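Local coordinates for long form D7clu1 salivary protein (Culex quinquefasciatus, PDB 6V4C) that binds and sequesters ADP, ATP and related adenine compounds in the bitten host, inhibiting platelet aggregation and hemostasis and so aiding mosquito blood feeding, at residues A[27-32]-A[40-45]; A[135-138]-A[142-145]; A[172-177]-A[238-243]; A[259-262]-A[267-270]. All coordinates share one frame; numbering follows the deposited sequence.

The four contacts sample an all-helical chain from its interior to its surface, and all four set a helix against a loop or turn. Contact 2 is buried and the other three partly so, contacts 1 and 3 lying farther from the centre. Contacts 2 and 4 touch the same ADP, at the adenine and the ribose. Contacts 1 and 3 lie in different PBP/GOBP regions, on opposite sides of the chain's centre, with centres about 40 Å apart. Contact 1 is leucine packing against an exposed loop, contact 3 adds a tyrosine hydrogen bond, contact 2 lays a proline over one face of a tyrosine ring, and contact 4 mixes aromatic packing with two arginines. Contacts 1 and 4 also touch, through Phe27 and Leu270.

Contact 1 of 4, residues A[27-32]-A[40-45]; sequences FGLAEK and ESDGKT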
# COMPACT_ATOMS: atom_id res chain seq x y z
N PHE A 27 16.60 -7.97 -7.60
CA PHE A 27 16.09 -8.37 -6.30
C PHE A 27 17.10 -8.15 -5.18
O PHE A 27 16.70 -7.89 -4.04
CB PHE A 27 15.61 -9.82 -6.36
CG PHE A 27 14.61 -10.08 -7.46
CD1 PHE A 27 13.26 -9.90 -7.23
CD2 PHE A 27 15.03 -10.48 -8.71
CE1 PHE A 27 12.34 -10.12 -8.24
CE2 PHE A 27 14.12 -10.70 -9.73
CZ PHE A 27 12.77 -10.52 -9.49
N GLY A 28 18.39 -8.26 -5.48
CA GLY A 28 19.39 -7.91 -4.49
C GLY A 28 19.32 -6.45 -4.09
O GLY A 28 19.47 -6.11 -2.91
N LEU A 29 19.09 -5.57 -5.06
CA LEU A 29 18.87 -4.16 -4.74
C LEU A 29 17.58 -3.97 -3.96
O LEU A 29 17.51 -3.15 -3.04
CB LEU A 29 18.86 -3.33 -6.02
CG LEU A 29 18.70 -1.82 -5.86
CD1 LEU A 29 19.82 -1.25 -5.01
CD2 LEU A 29 18.66 -1.14 -7.22
N ALA A 30 16.54 -4.73 -4.32
CA ALA A 30 15.30 -4.68 -3.55
C ALA A 30 15.53 -5.15 -2.12
O ALA A 30 14.96 -4.59 -1.18
CB ALA A 30 14.22 -5.52 -4.23
N GLU A 31 16.38 -6.16 -1.94
CA GLU A 31 16.68 -6.63 -0.59
C GLU A 31 17.38 -5.55 0.22
O GLU A 31 17.14 -5.41 1.42
CB GLU A 31 17.53 -7.90 -0.65
N LYS A 32 18.25 -4.77 -0.42
CA LYS A 32 18.94 -3.69 0.28
C LYS A 32 17.96 -2.61 0.72
O LYS A 32 18.09 -2.05 1.81
CB LYS A 32 20.04 -3.09 -0.60
CG LYS A 32 21.28 -3.96 -0.74
N GLU A 40 24.03 5.81 -2.21
CA GLU A 40 24.30 6.43 -3.50
C GLU A 40 25.56 5.82 -4.09
O GLU A 40 26.67 6.03 -3.58
CB GLU A 40 24.47 7.94 -3.33
N SER A 41 25.39 5.05 -5.16
CA SER A 41 26.46 4.22 -5.71
C SER A 41 25.80 3.02 -6.35
O SER A 41 26.34 2.40 -7.27
N ASP A 42 24.61 2.68 -5.85
CA ASP A 42 23.70 1.78 -6.54
C ASP A 42 22.80 2.64 -7.42
O ASP A 42 22.14 3.57 -6.93
CB ASP A 42 22.87 0.99 -5.53
CG ASP A 42 23.26 -0.48 -5.50
OD1 ASP A 42 23.44 -1.07 -6.58
OD2 ASP A 42 23.38 -1.03 -4.38
N GLY A 43 22.79 2.34 -8.72
CA GLY A 43 22.19 3.20 -9.73
C GLY A 43 20.79 3.72 -9.45
O GLY A 43 20.56 4.93 -9.46
N LYS A 44 19.85 2.81 -9.19
CA LYS A 44 18.44 3.18 -9.10
C LYS A 44 18.05 3.76 -7.74
O LYS A 44 16.90 4.18 -7.58
CB LYS A 44 17.56 1.96 -9.39
CG LYS A 44 18.02 1.11 -10.56
CD LYS A 44 17.37 -0.27 -10.50
CE LYS A 44 17.97 -1.24 -11.51
NZ LYS A 44 17.41 -1.05 -12.87
N THR A 45 18.96 3.79 -6.77
CA THR A 45 18.59 4.16 -5.41
C THR A 45 18.19 5.63 -5.31
O THR A 45 17.37 5.99 -4.46
CB THR A 45 19.73 3.84 -4.45
OG1 THR A 45 20.12 2.47 -4.61
CG2 THR A 45 19.30 4.06 -3.00
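Leu29 reaches from helix 27-34 into the loop 40-45 and divides its two methyl groups between different partners; together they are the tight part of the contact. CD1 lies 3.6 Å from Asp42 CG and 3.8 Å from Thr45 OG1, against the two end residues of the type I turn from Asp42 to Thr45. The other methyl, CD2, rests against the aliphatic run of Lys44, 3.6 Å from Lys44 CD. The first torsion of Leu29, with CG anti to the backbone N (chi1 -178°), carries CG toward the loop, and the second splits the methyls between partners. The nearest CA atoms, those of Leu29 and Asp42, are 7.9 Å apart, and every close approach is between side chains. Thr45 is buried; its OG1 donates weakly to Asp42 O, at 3.3 Å, and accepts weakly from Trp33 NE1. The loose side belongs to the ends of Asp42 and Lys44, both exposed, whose charged groups gain no polar partner from segment 27-32. Lys44 bends at its last torsion (chi4 -81°), and its ammonium leads away from Leu29. The arrangement is an interhelical loop folding back on the helix it leaves, just before helix 45-55, in the first odorant-binding-protein-like region of this D7 protein.

Contact 2 of 4, residues A[135-138]-A[142-145]; sequences AIYK and QIKP. With ADP (adenosine-5'-diphosphate), chain B.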
# COMPACT_ATOMS: atom_id res chain seq x y z
N ALA A 135 4.24 -4.29 17.49
CA ALA A 135 3.60 -3.85 18.72
C ALA A 135 2.36 -3.01 18.42
O ALA A 135 1.32 -3.16 19.07
CB ALA A 135 4.59 -3.08 19.59
N ILE A 136 2.46 -2.12 17.43
CA ILE A 136 1.31 -1.30 17.06
C ILE A 136 0.17 -2.17 16.53
O ILE A 136 -1.00 -1.97 16.90
CB ILE A 136 1.73 -0.21 16.06
CG1 ILE A 136 2.67 0.79 16.75
CG2 ILE A 136 0.51 0.49 15.46
CD1 ILE A 136 3.29 1.80 15.81
N TYR A 137 0.49 -3.15 15.68
CA TYR A 137 -0.54 -4.06 15.18
C TYR A 137 -1.24 -4.78 16.33
O TYR A 137 -2.47 -4.88 16.36
CB TYR A 137 0.07 -5.09 14.23
CG TYR A 137 0.49 -4.55 12.87
CD1 TYR A 137 0.02 -3.33 12.40
CD2 TYR A 137 1.35 -5.28 12.06
CE1 TYR A 137 0.40 -2.85 11.15
CE2 TYR A 137 1.74 -4.81 10.82
CZ TYR A 137 1.26 -3.60 10.37
OH TYR A 137 1.66 -3.15 9.14
N LYS A 138 -0.46 -5.28 17.30
CA LYS A 138 -1.05 -6.02 18.41
C LYS A 138 -1.98 -5.14 19.23
O LYS A 138 -3.03 -5.59 19.69
CB LYS A 138 0.04 -6.62 19.29
CG LYS A 138 0.72 -7.84 18.71
CD LYS A 138 1.65 -8.49 19.73
CE LYS A 138 2.52 -9.56 19.08
NZ LYS A 138 1.71 -10.61 18.41
N GLN A 142 -7.74 -2.72 14.70
CA GLN A 142 -8.43 -2.09 13.58
C GLN A 142 -7.51 -1.81 12.40
O GLN A 142 -7.99 -1.42 11.33
CB GLN A 142 -9.11 -0.79 14.03
CG GLN A 142 -8.17 0.41 14.14
CD GLN A 142 -7.26 0.35 15.36
OE1 GLN A 142 -7.35 -0.57 16.18
NE2 GLN A 142 -6.40 1.35 15.50
N ILE A 143 -6.20 -1.98 12.55
CA ILE A 143 -5.27 -1.86 11.44
C ILE A 143 -5.03 -3.25 10.86
O ILE A 143 -4.81 -4.21 11.62
CB ILE A 143 -3.94 -1.24 11.91
CG1 ILE A 143 -4.20 0.07 12.67
CG2 ILE A 143 -3.01 -0.99 10.72
CD1 ILE A 143 -2.94 0.74 13.17
N LYS A 144 -5.10 -3.37 9.54
CA LYS A 144 -4.82 -4.66 8.90
C LYS A 144 -3.35 -5.01 9.07
O LYS A 144 -2.49 -4.29 8.53
CB LYS A 144 -5.16 -4.60 7.41
CG LYS A 144 -5.09 -5.96 6.72
CD LYS A 144 -4.92 -5.85 5.22
CE LYS A 144 -3.47 -5.66 4.83
NZ LYS A 144 -2.63 -6.86 5.11
N PRO A 145 -3.01 -6.07 9.80
CA PRO A 145 -1.60 -6.42 9.96
C PRO A 145 -1.11 -7.26 8.79
O PRO A 145 -1.91 -7.60 7.91
CB PRO A 145 -1.60 -7.23 11.26
CG PRO A 145 -2.92 -7.95 11.21
CD PRO A 145 -3.90 -7.02 10.51
PB ADP B . 10.00 -8.89 8.85
O1B ADP B . 9.88 -9.44 10.11
O2B ADP B . 11.10 -9.37 8.11
O3B ADP B . 10.03 -7.52 8.90
PA ADP B . 8.89 -10.37 6.62
O1A ADP B . 8.66 -11.84 6.72
O2A ADP B . 10.11 -10.12 5.96
O3A ADP B . 8.90 -9.65 7.99
O5' ADP B . 7.85 -9.39 6.09
C5' ADP B . 8.03 -7.99 6.13
C4' ADP B . 7.18 -7.28 5.11
O4' ADP B . 5.88 -7.02 5.59
C3' ADP B . 7.55 -5.86 4.74
O3' ADP B . 8.53 -5.80 3.76
C2' ADP B . 6.24 -5.17 4.36
O2' ADP B . 6.13 -5.08 3.00
C1' ADP B . 5.21 -6.17 4.76
N9 ADP B . 4.10 -5.65 5.49
C8 ADP B . 4.19 -4.94 6.60
N7 ADP B . 3.06 -4.62 7.10
C5 ADP B . 2.15 -5.13 6.25
C6 ADP B . 0.76 -5.12 6.23
N6 ADP B . 0.01 -4.55 7.10
N1 ADP B . 0.16 -5.72 5.23
C2 ADP B . 0.88 -6.29 4.32
N3 ADP B . 2.16 -6.37 4.25
C4 ADP B . 2.78 -5.77 5.25
O HOH W 1 -3.58 -5.23 13.74
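Tyr137, on helix 130-139, passes alongside Pro145 and Ile143 of the following loop, which both approach from the same side of its ring, on its way to the adenine of ADP. At its root, Tyr137 CB is 4.0 Å from Pro145 CB. With CG beside the backbone N (chi1 -72°), the ring is carried under Pro145, which it crosses at a slant, and Tyr137 CD2 approaches Pro145 CB to 3.6 Å. Pro145 CA then sits over the ring centre, 3.8 Å from the Tyr137 centroid and 12° off the normal, a CH-pi contact. Farther round the ring, Tyr137 CE1 comes within 3.9 Å of Ile143 CG2, which approaches obliquely. At the tip Tyr137 OH donates to ADP N7 at 2.9 Å, and N7 lies in the plane of the ring, at its edge. Nearer the backbone, Ile136 CG2 touches Ile143 CD1, and a water lies within hydrogen-bonding distance of both Tyr137 O and Ile143 O, though it has more acceptors around it than protons to give. Lys144 adds two more bonds to the base: its O accepts a weak one from ADP N6, while NZ donates to ADP N1 at 3.0 Å. NZ, whose strongest partner is Ile148 O, also has Pro145 O and Ser263 O in bonding range, four acceptors that probably share three protons. The Tyr137 hydroxyl and Lys144, meeting N7, N6 and N1, line the adenine side of the ADP pocket.

Contact 3 of 4, residues A[172-177]-A[238-243]; sequences HGFSDD and DYYKCI. With ZN (zinc ion), chain L.
Gly173 and Tyr240 provide the hydrogen bond of this contact, between the loop after helix 164-172 and helix 235-247. Tyr240 OH donates to Gly173 O at 2.6 Å, a short bond with the acceptor in the plane of the tyrosine ring; seen from the carbonyl, the C=O...donor angle is 143°. Gly173 has positive phi (72°), the conformation that ends the preceding helix.

Packing over a ring face is the work of Phe174 and Lys241. The lysine chain crosses the phenyl ring at about a right angle, with Lys241 CD 3.5 Å from Phe174 CE1. Lys241 CE lies 3.6 Å from the Phe174 centroid, directly over the face, as a CH-pi contact. The ammonium is farther off, with Lys241 NZ 5.0 Å from that centroid, so any cation-pi attraction is weak; its salt bridge goes to Asp245 instead. Edge contact is looser: Tyr240 CE1 meets Phe174 CD1 at 4.1 Å, near the plane of the Phe174 ring. Phe180 packs against both rings.

Metal and covalent links flank these contacts: His172 ND1 binds a zinc ion at 2.1 Å, with Glu249 as its other protein ligand, and the contact joins its loop to helix 235-247, whose Cys242 is disulfide-bonded to Cys228, within the all-helical, disulfide-braced odorant-binding-protein fold of the second PBP/GOBP region.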
# COMPACT_ATOMS: atom_id res chain seq x y z
N HIS A 172 -18.07 -14.97 -6.73
CA HIS A 172 -18.31 -14.11 -7.88
C HIS A 172 -17.76 -12.70 -7.72
O HIS A 172 -17.88 -11.90 -8.66
CB HIS A 172 -19.81 -14.05 -8.19
CG HIS A 172 -20.48 -15.39 -8.20
ND1 HIS A 172 -20.33 -16.29 -9.24
CD2 HIS A 172 -21.30 -15.98 -7.31
CE1 HIS A 172 -21.03 -17.38 -8.98
NE2 HIS A 172 -21.63 -17.22 -7.81
N GLY A 173 -17.17 -12.36 -6.58
CA GLY A 173 -16.62 -11.04 -6.39
C GLY A 173 -17.62 -9.92 -6.23
O GLY A 173 -17.24 -8.75 -6.27
N PHE A 174 -18.90 -10.25 -6.05
CA PHE A 174 -19.93 -9.23 -5.91
C PHE A 174 -21.10 -9.84 -5.15
O PHE A 174 -21.30 -11.06 -5.16
CB PHE A 174 -20.38 -8.69 -7.27
CG PHE A 174 -21.32 -7.53 -7.17
CD1 PHE A 174 -20.84 -6.26 -6.90
CD2 PHE A 174 -22.68 -7.70 -7.35
CE1 PHE A 174 -21.70 -5.18 -6.81
CE2 PHE A 174 -23.55 -6.63 -7.27
CZ PHE A 174 -23.06 -5.37 -6.99
N SER A 175 -21.86 -8.97 -4.50
CA SER A 175 -23.05 -9.41 -3.78
C SER A 175 -24.07 -8.28 -3.78
O SER A 175 -23.70 -7.11 -3.66
CB SER A 175 -22.72 -9.80 -2.34
OG SER A 175 -23.91 -10.01 -1.58
N ASP A 176 -25.34 -8.65 -3.91
CA ASP A 176 -26.44 -7.70 -3.85
C ASP A 176 -26.89 -7.40 -2.43
O ASP A 176 -27.68 -6.47 -2.23
CB ASP A 176 -27.63 -8.24 -4.64
CG ASP A 176 -28.05 -9.62 -4.17
OD1 ASP A 176 -27.22 -10.56 -4.23
OD2 ASP A 176 -29.21 -9.78 -3.71
N ASP A 177 -26.42 -8.16 -1.44
CA ASP A 177 -26.90 -8.01 -0.08
C ASP A 177 -26.46 -6.67 0.50
O ASP A 177 -25.48 -6.07 0.04
CB ASP A 177 -26.41 -9.17 0.79
CG ASP A 177 -25.00 -8.97 1.29
OD1 ASP A 177 -24.05 -9.05 0.49
OD2 ASP A 177 -24.85 -8.73 2.51
N ASP A 238 -20.63 1.33 -6.00
CA ASP A 238 -21.09 1.64 -7.35
C ASP A 238 -19.93 1.67 -8.34
O ASP A 238 -20.05 1.14 -9.45
CB ASP A 238 -21.86 2.96 -7.35
CG ASP A 238 -23.11 2.91 -6.50
OD1 ASP A 238 -23.67 1.81 -6.32
OD2 ASP A 238 -23.54 3.97 -6.00
N TYR A 239 -18.82 2.30 -7.97
CA TYR A 239 -17.66 2.30 -8.85
C TYR A 239 -17.08 0.90 -8.99
O TYR A 239 -16.66 0.49 -10.09
CB TYR A 239 -16.60 3.28 -8.34
CG TYR A 239 -16.90 4.73 -8.67
CD1 TYR A 239 -16.82 5.19 -9.97
CD2 TYR A 239 -17.24 5.63 -7.67
CE1 TYR A 239 -17.08 6.51 -10.28
CE2 TYR A 239 -17.51 6.96 -7.97
CZ TYR A 239 -17.43 7.39 -9.28
OH TYR A 239 -17.69 8.71 -9.58
N TYR A 240 -17.03 0.15 -7.89
CA TYR A 240 -16.62 -1.25 -7.93
C TYR A 240 -17.44 -2.03 -8.95
O TYR A 240 -16.89 -2.75 -9.78
CB TYR A 240 -16.79 -1.83 -6.52
CG TYR A 240 -16.37 -3.27 -6.31
CD1 TYR A 240 -17.18 -4.32 -6.71
CD2 TYR A 240 -15.20 -3.58 -5.63
CE1 TYR A 240 -16.82 -5.63 -6.49
CE2 TYR A 240 -14.83 -4.89 -5.40
CZ TYR A 240 -15.64 -5.91 -5.84
OH TYR A 240 -15.29 -7.22 -5.62
N LYS A 241 -18.76 -1.87 -8.91
CA LYS A 241 -19.61 -2.57 -9.86
C LYS A 241 -19.41 -2.06 -11.28
O LYS A 241 -19.50 -2.84 -12.24
CB LYS A 241 -21.08 -2.47 -9.45
CG LYS A 241 -22.03 -3.38 -10.23
CD LYS A 241 -21.46 -4.80 -10.32
CE LYS A 241 -22.53 -5.83 -10.63
NZ LYS A 241 -23.23 -5.58 -11.92
N CYS A 242 -19.13 -0.77 -11.44
CA CYS A 242 -18.87 -0.22 -12.76
C CYS A 242 -17.61 -0.83 -13.38
O CYS A 242 -17.59 -1.18 -14.56
CB CYS A 242 -18.77 1.31 -12.68
SG CYS A 242 -20.40 2.15 -12.53
N ILE A 243 -16.55 -0.99 -12.58
CA ILE A 243 -15.33 -1.64 -13.06
C ILE A 243 -15.60 -3.12 -13.34
O ILE A 243 -15.14 -3.67 -14.35
CB ILE A 243 -14.20 -1.46 -12.03
CG1 ILE A 243 -13.95 0.02 -11.76
CG2 ILE A 243 -12.94 -2.17 -12.49
CD1 ILE A 243 -13.26 0.29 -10.45
ZN ZN L . -19.50 -15.98 -11.14

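Contact 4 of 4, residues A[259-262]-A[267-270]; sequences IEVR and SYRL. With ADP (adenosine-5'-diphosphate), chain B.
Arg262 and Arg269 bring two guanidinium groups together, an unusual pairing of like charges, with Arg262 NH2 3.9 Å from Arg269 NH1. Their planes are nearly perpendicular, 84° apart, so they do not stack. Contact is made instead through the aliphatic part of one chain: Arg269 CD lies 3.6 Å from Arg262 NE, obliquely to the Arg262 guanidinium. Both arginines also touch Ala211 of helix 202-211, and Arg269 has a long, weak ion pair with Glu20.

The neighbouring packing is apolar and aromatic. With CG anti to the backbone N (chi1 -170°), Tyr268 turns its ring back toward helix 249-263. Val261 CG1 lies over one face, 3.8 Å from Tyr268 CZ and 4.2 Å from the ring centroid, a CH-pi contact. Arg262 CG adds an oblique approach, 3.9 Å from Tyr268 CD2. Lys285 of helix 279-292 touches both Val261 and Tyr268, joining a third element to the pair.

On the ligand side, Ser267 points away from the helix, and its OG hydrogen-bonds ADP O3' at 2.4 Å, a length so short that its exact value is doubtful; either hydroxyl could be the donor. The contact closes the turn that follows helix 249-263, and from that turn Ser267 meets the ribose, on the ribose side of the ADP pocket.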
# COMPACT_ATOMS: atom_id res chain seq x y z
N ILE A 259 -4.45 -9.32 -6.42
CA ILE A 259 -4.39 -8.28 -5.40
C ILE A 259 -4.51 -8.89 -4.01
O ILE A 259 -3.74 -8.58 -3.10
CB ILE A 259 -5.46 -7.20 -5.64
CG1 ILE A 259 -5.11 -6.35 -6.86
CG2 ILE A 259 -5.61 -6.33 -4.40
CD1 ILE A 259 -6.22 -5.41 -7.30
N GLU A 260 -5.49 -9.78 -3.83
CA GLU A 260 -5.72 -10.39 -2.52
C GLU A 260 -4.49 -11.15 -2.04
O GLU A 260 -4.05 -10.99 -0.89
CB GLU A 260 -6.92 -11.33 -2.56
CG GLU A 260 -7.16 -12.01 -1.24
CD GLU A 260 -8.54 -12.60 -1.09
OE1 GLU A 260 -9.20 -12.86 -2.12
OE2 GLU A 260 -8.97 -12.80 0.06
N VAL A 261 -3.90 -11.98 -2.91
CA VAL A 261 -2.72 -12.75 -2.53
C VAL A 261 -1.58 -11.83 -2.12
O VAL A 261 -0.89 -12.07 -1.12
CB VAL A 261 -2.32 -13.72 -3.65
CG1 VAL A 261 -0.91 -14.25 -3.42
CG2 VAL A 261 -3.30 -14.87 -3.74
N ARG A 262 -1.37 -10.75 -2.88
CA ARG A 262 -0.28 -9.83 -2.58
C ARG A 262 -0.53 -9.01 -1.33
O ARG A 262 0.44 -8.54 -0.71
CB ARG A 262 -0.03 -8.91 -3.78
CG ARG A 262 0.43 -9.61 -5.04
CD ARG A 262 -0.11 -8.91 -6.29
NE ARG A 262 0.33 -7.53 -6.38
CZ ARG A 262 -0.30 -6.58 -7.07
NH1 ARG A 262 -1.43 -6.87 -7.72
NH2 ARG A 262 0.18 -5.35 -7.09
N SER A 267 5.46 -6.95 0.15
CA SER A 267 6.74 -7.21 -0.51
C SER A 267 6.70 -8.44 -1.40
O SER A 267 7.76 -8.88 -1.87
CB SER A 267 7.84 -7.38 0.54
OG SER A 267 7.84 -6.32 1.47
N TYR A 268 5.51 -9.00 -1.65
CA TYR A 268 5.37 -10.28 -2.33
C TYR A 268 6.12 -10.30 -3.67
O TYR A 268 6.94 -11.18 -3.92
CB TYR A 268 3.88 -10.57 -2.53
CG TYR A 268 3.55 -11.96 -3.02
CD1 TYR A 268 3.44 -13.02 -2.12
CD2 TYR A 268 3.31 -12.22 -4.36
CE1 TYR A 268 3.11 -14.30 -2.56
CE2 TYR A 268 2.98 -13.49 -4.81
CZ TYR A 268 2.88 -14.52 -3.90
OH TYR A 268 2.56 -15.79 -4.34
N ARG A 269 5.84 -9.32 -4.53
CA ARG A 269 6.45 -9.31 -5.86
C ARG A 269 7.93 -8.97 -5.85
O ARG A 269 8.59 -9.13 -6.88
CB ARG A 269 5.70 -8.35 -6.78
CG ARG A 269 4.29 -8.81 -7.12
CD ARG A 269 3.56 -7.75 -7.91
NE ARG A 269 4.03 -7.66 -9.29
CZ ARG A 269 3.81 -6.62 -10.08
NH1 ARG A 269 3.15 -5.56 -9.63
NH2 ARG A 269 4.28 -6.62 -11.32
N LEU A 270 8.47 -8.51 -4.72
CA LEU A 270 9.88 -8.14 -4.65
C LEU A 270 10.79 -9.29 -4.26
O LEU A 270 12.01 -9.16 -4.38
CB LEU A 270 10.06 -6.95 -3.69
CG LEU A 270 9.24 -5.72 -4.09
CD1 LEU A 270 9.10 -4.77 -2.92
CD2 LEU A 270 9.88 -5.03 -5.29
PB ADP B . 10.00 -8.89 8.85
O1B ADP B . 9.88 -9.44 10.11
O2B ADP B . 11.10 -9.37 8.11
O3B ADP B . 10.03 -7.52 8.90
PA ADP B . 8.89 -10.37 6.62
O1A ADP B . 8.66 -11.84 6.72
O2A ADP B . 10.11 -10.12 5.96
O3A ADP B . 8.90 -9.65 7.99
O5' ADP B . 7.85 -9.39 6.09
C5' ADP B . 8.03 -7.99 6.13
C4' ADP B . 7.18 -7.28 5.11
O4' ADP B . 5.88 -7.02 5.59
C3' ADP B . 7.55 -5.86 4.74
O3' ADP B . 8.53 -5.80 3.76
C2' ADP B . 6.24 -5.17 4.36
O2' ADP B . 6.13 -5.08 3.00
C1' ADP B . 5.21 -6.17 4.76
N9 ADP B . 4.10 -5.65 5.49
C8 ADP B . 4.19 -4.94 6.60
N7 ADP B . 3.06 -4.62 7.10
C5 ADP B . 2.15 -5.13 6.25
C6 ADP B . 0.76 -5.12 6.23
N6 ADP B . 0.01 -4.55 7.10
N1 ADP B . 0.16 -5.72 5.23
C2 ADP B . 0.88 -6.29 4.32
N3 ADP B . 2.16 -6.37 4.25
C4 ADP B . 2.78 -5.77 5.25